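Local coordinates for cutinase-like protein (PDB 2CZQ), which probably hydrolyses carboxylic esters, as a cutinase-like enzyme with the alpha/beta hydrolase fold, at residues Phe105-Asn116 / Val149-Val160. Sequence-based numbering, arbitrary orientation.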
loop_
_atom_site.group_PDB
_atom_site.type_symbol
_atom_site.label_atom_id
_atom_site.label_comp_id
_atom_site.label_asym_id
_atom_site.label_seq_id
_atom_site.Cartn_x
_atom_site.Cartn_y
_atom_site.Cartn_z
ATOM N N PHE A 105 7.765 10.133 -8.087
ATOM C CA PHE A 105 6.802 10.706 -7.160
ATOM C C PHE A 105 5.522 11.124 -7.880
ATOM O O PHE A 105 4.421 10.804 -7.440
ATOM C CB PHE A 105 7.400 11.912 -6.436
ATOM C CG PHE A 105 6.431 12.596 -5.518
ATOM C CD1 PHE A 105 6.196 12.092 -4.244
ATOM C CD2 PHE A 105 5.731 13.728 -5.930
ATOM C CE1 PHE A 105 5.298 12.710 -3.385
ATOM C CE2 PHE A 105 4.825 14.353 -5.076
ATOM C CZ PHE A 105 4.607 13.840 -3.802
ATOM N N ASN A 106 5.669 11.849 -8.986
ATOM C CA ASN A 106 4.516 12.347 -9.721
ATOM C C ASN A 106 3.638 11.228 -10.281
ATOM O O ASN A 106 2.416 11.364 -10.331
ATOM C CB ASN A 106 4.960 13.275 -10.853
ATOM C CG ASN A 106 5.513 14.602 -10.352
ATOM O OD1 ASN A 106 5.265 15.020 -9.218
ATOM N ND2 ASN A 106 6.270 15.274 -11.208
ATOM N N ALA A 107 4.264 10.128 -10.693
ATOM C CA ALA A 107 3.552 9.009 -11.312
ATOM C C ALA A 107 2.774 8.165 -10.305
ATOM O O ALA A 107 1.789 7.506 -10.668
ATOM C CB ALA A 107 4.519 8.132 -12.092
ATOM N N VAL A 108 3.229 8.162 -9.052
ATOM C CA VAL A 108 2.539 7.416 -8.008
ATOM C C VAL A 108 1.363 8.254 -7.519
ATOM O O VAL A 108 1.534 9.253 -6.807
ATOM C CB VAL A 108 3.468 7.025 -6.842
ATOM C CG1 VAL A 108 2.677 6.282 -5.775
ATOM C CG2 VAL A 108 4.617 6.153 -7.341
ATOM N N LYS A 109 0.165 7.850 -7.925
ATOM C CA LYS A 109 -1.037 8.609 -7.602
ATOM C C LYS A 109 -1.582 8.301 -6.219
ATOM O O LYS A 109 -2.318 9.110 -5.658
ATOM C CB LYS A 109 -2.123 8.398 -8.658
ATOM C CG LYS A 109 -1.681 8.699 -10.093
ATOM C CD LYS A 109 -1.096 10.104 -10.267
ATOM C CE LYS A 109 -0.571 10.296 -11.687
ATOM N NZ LYS A 109 0.191 11.564 -11.876
ATOM N N GLY A 110 -1.245 7.137 -5.672
ATOM C CA GLY A 110 -1.721 6.764 -4.357
ATOM C C GLY A 110 -0.908 5.640 -3.778
ATOM O O GLY A 110 -0.329 4.840 -4.512
ATOM N N VAL A 111 -0.882 5.592 -2.450
ATOM C CA VAL A 111 -0.225 4.539 -1.691
ATOM C C VAL A 111 -1.262 4.002 -0.710
ATOM O O VAL A 111 -1.878 4.777 0.032
ATOM C CB VAL A 111 1.002 5.075 -0.929
ATOM C CG1 VAL A 111 1.651 3.968 -0.113
ATOM C CG2 VAL A 111 2.011 5.687 -1.892
ATOM N N PHE A 112 -1.471 2.688 -0.730
ATOM C CA PHE A 112 -2.477 2.052 0.098
ATOM C C PHE A 112 -1.818 0.952 0.908
ATOM O O PHE A 112 -1.295 -0.014 0.348
ATOM C CB PHE A 112 -3.593 1.489 -0.783
ATOM C CG PHE A 112 -4.704 0.858 -0.003
ATOM C CD1 PHE A 112 -5.740 1.626 0.518
ATOM C CD2 PHE A 112 -4.708 -0.514 0.228
ATOM C CE1 PHE A 112 -6.755 1.034 1.255
ATOM C CE2 PHE A 112 -5.717 -1.111 0.961
ATOM C CZ PHE A 112 -6.741 -0.340 1.472
ATOM N N LEU A 113 -1.832 1.116 2.225
ATOM C CA LEU A 113 -1.141 0.208 3.138
ATOM C C LEU A 113 -2.126 -0.446 4.080
ATOM O O LEU A 113 -3.081 0.198 4.519
ATOM C CB LEU A 113 -0.094 0.969 3.960
ATOM C CG LEU A 113 0.889 1.840 3.174
ATOM C CD1 LEU A 113 1.723 2.691 4.105
ATOM C CD2 LEU A 113 1.781 0.996 2.271
ATOM N N ILE A 114 -1.897 -1.722 4.385
ATOM C CA ILE A 114 -2.670 -2.435 5.396
ATOM C C ILE A 114 -1.734 -3.172 6.335
ATOM O O ILE A 114 -0.729 -3.751 5.911
ATOM C CB ILE A 114 -3.699 -3.425 4.776
ATOM C CG1 ILE A 114 -3.096 -4.186 3.589
ATOM C CG2 ILE A 114 -4.967 -2.687 4.376
ATOM C CD1 ILE A 114 -3.921 -5.377 3.135
ATOM N N GLY A 115 -2.057 -3.143 7.624
ATOM C CA GLY A 115 -1.247 -3.847 8.605
ATOM C C GLY A 115 0.212 -3.410 8.602
ATOM O O GLY A 115 1.125 -4.235 8.605
ATOM N N ASN A 116 0.425 -2.100 8.608
ATOM C CA ASN A 116 1.745 -1.515 8.397
ATOM C C ASN A 116 2.621 -1.546 9.649
ATOM O O ASN A 116 2.311 -0.863 10.620
ATOM C CB ASN A 116 1.542 -0.064 7.953
ATOM C CG ASN A 116 2.831 0.651 7.643
ATOM O OD1 ASN A 116 3.893 0.038 7.482
ATOM N ND2 ASN A 116 2.746 1.975 7.545
ATOM N N VAL A 149 5.821 6.771 6.730
ATOM C CA VAL A 149 5.440 7.451 5.499
ATOM C C VAL A 149 5.947 8.893 5.597
ATOM O O VAL A 149 5.597 9.595 6.547
ATOM C CB VAL A 149 3.900 7.456 5.335
ATOM C CG1 VAL A 149 3.474 8.311 4.147
ATOM C CG2 VAL A 149 3.360 6.038 5.195
ATOM N N PRO A 150 6.786 9.346 4.663
ATOM C CA PRO A 150 7.274 10.733 4.731
ATOM C C PRO A 150 6.142 11.747 4.620
ATOM O O PRO A 150 5.141 11.503 3.945
ATOM C CB PRO A 150 8.218 10.841 3.532
ATOM C CG PRO A 150 8.595 9.430 3.225
ATOM C CD PRO A 150 7.364 8.611 3.521
ATOM N N SER A 151 6.311 12.886 5.282
ATOM C CA SER A 151 5.284 13.925 5.305
ATOM C C SER A 151 4.768 14.294 3.911
ATOM O O SER A 151 3.571 14.491 3.726
ATOM C CB SER A 151 5.765 15.163 6.068
ATOM O OG SER A 151 6.857 15.771 5.413
ATOM N N GLY A 152 5.667 14.358 2.929
ATOM C CA GLY A 152 5.309 14.747 1.572
ATOM C C GLY A 152 4.512 13.714 0.789
ATOM O O GLY A 152 4.046 14.010 -0.314
ATOM N N TRP A 153 4.359 12.516 1.356
ATOM C CA TRP A 153 3.560 11.439 0.770
ATOM C C TRP A 153 2.196 11.272 1.440
ATOM O O TRP A 153 1.311 10.605 0.895
ATOM C CB TRP A 153 4.311 10.114 0.885
ATOM C CG TRP A 153 5.408 9.924 -0.104
ATOM C CD1 TRP A 153 6.722 10.259 0.044
ATOM C CD2 TRP A 153 5.291 9.337 -1.397
ATOM N NE1 TRP A 153 7.433 9.911 -1.080
ATOM C CE2 TRP A 153 6.574 9.337 -1.981
ATOM C CE3 TRP A 153 4.222 8.798 -2.127
ATOM C CZ2 TRP A 153 6.818 8.825 -3.260
ATOM C CZ3 TRP A 153 4.464 8.291 -3.394
ATOM C CH2 TRP A 153 5.752 8.306 -3.946
ATOM N N VAL A 154 2.027 11.850 2.627
ATOM C CA VAL A 154 0.850 11.581 3.448
ATOM C C VAL A 154 -0.468 11.902 2.731
ATOM O O VAL A 154 -1.433 11.147 2.847
ATOM C CB VAL A 154 0.954 12.300 4.813
ATOM C CG1 VAL A 154 -0.364 12.243 5.573
ATOM C CG2 VAL A 154 2.073 11.684 5.647
ATOM N N SER A 155 -0.501 13.001 1.979
ATOM C CA SER A 155 -1.741 13.448 1.347
ATOM C C SER A 155 -2.285 12.501 0.276
ATOM O O SER A 155 -3.458 12.593 -0.083
ATOM C CB SER A 155 -1.587 14.856 0.778
ATOM O OG SER A 155 -0.761 14.849 -0.367
ATOM N N LYS A 156 -1.449 11.597 -0.228
ATOM C CA LYS A 156 -1.923 10.609 -1.195
ATOM C C LYS A 156 -1.719 9.173 -0.700
ATOM O O LYS A 156 -1.652 8.236 -1.489
ATOM C CB LYS A 156 -1.322 10.842 -2.585
ATOM C CG LYS A 156 0.179 10.712 -2.655
ATOM C CD LYS A 156 0.664 11.093 -4.044
ATOM C CE LYS A 156 2.178 11.145 -4.090
ATOM N NZ LYS A 156 2.685 11.415 -5.469
ATOM N N THR A 157 -1.656 9.018 0.620
ATOM C CA THR A 157 -1.551 7.720 1.264
ATOM C C THR A 157 -2.801 7.446 2.088
ATOM O O THR A 157 -3.402 8.360 2.665
ATOM C CB THR A 157 -0.299 7.694 2.167
ATOM O OG1 THR A 157 0.873 7.866 1.361
ATOM C CG2 THR A 157 -0.107 6.336 2.842
ATOM N N LEU A 158 -3.173 6.175 2.137
ATOM C CA LEU A 158 -4.146 5.680 3.084
ATOM C C LEU A 158 -3.477 4.522 3.797
ATOM O O LEU A 158 -3.098 3.535 3.155
ATOM C CB LEU A 158 -5.398 5.189 2.369
ATOM C CG LEU A 158 -6.635 6.081 2.316
ATOM C CD1 LEU A 158 -7.789 5.275 1.748
ATOM C CD2 LEU A 158 -7.014 6.670 3.671
ATOM N N ASP A 159 -3.280 4.674 5.105
ATOM C CA ASP A 159 -2.660 3.646 5.932
ATOM C C ASP A 159 -3.738 3.054 6.838
ATOM O O ASP A 159 -4.149 3.658 7.837
ATOM C CB ASP A 159 -1.490 4.221 6.730
ATOM C CG ASP A 159 -0.644 3.151 7.377
ATOM O OD1 ASP A 159 -1.013 1.956 7.272
ATOM O OD2 ASP A 159 0.403 3.432 8.006
ATOM N N VAL A 160 -4.210 1.879 6.440
ATOM C CA VAL A 160 -5.350 1.231 7.059
ATOM C C VAL A 160 -4.867 0.243 8.108
ATOM O O VAL A 160 -4.140 -0.709 7.802
ATOM C CB VAL A 160 -6.221 0.524 5.999
ATOM C CG1 VAL A 160 -7.462 -0.086 6.632
ATOM C CG2 VAL A 160 -6.596 1.484 4.873
HETATM O O HOH W 1 -1.591 -0.106 8.832
#
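The ring of Phe-105 carries the ammonium of Lys-156 over one face and turns its edge to the indole of Trp-153. Lys-156 NZ sits 3.5 Å from the centroid of the Phe-105 ring, almost on its normal, a cation-pi contact, while the edge at CD1 meets the face of Trp-153 in a T-shaped pair with planes at 76°. Val-108 CG1 abuts the indole's own edge, 3.6 Å from Trp-153 CZ3. With every torsion past CG near 180°, the Lys-156 chain carries its ammonium to two carbonyls where helix 103-107 gives way to strand 108-114: NZ donates to Phe-105 O (2.7 Å) from above the carbonyl plane and meets Val-108 O (2.8 Å) almost head-on. Parallel pairing follows, with backbone bonds alternating from Val-111 N to Gly-115 N. At the far end Asn-116 ND2 gives a straight bond to Asp-159 OD2 (2.8 Å, 173°), within its own amide plane but from above the carboxylate, and a water bridges Asn-116 N, Asp-159 OD1 and Val-160 O. The example illustrates adjacent parallel strands of an alpha/beta hydrolase sheet: 108-114 lies between 78-84 and 157-160, Leu-113 and Trp-153 touch helix 86-98, and Ile-114, Leu-158 and Val-160 pack against helix 187-200.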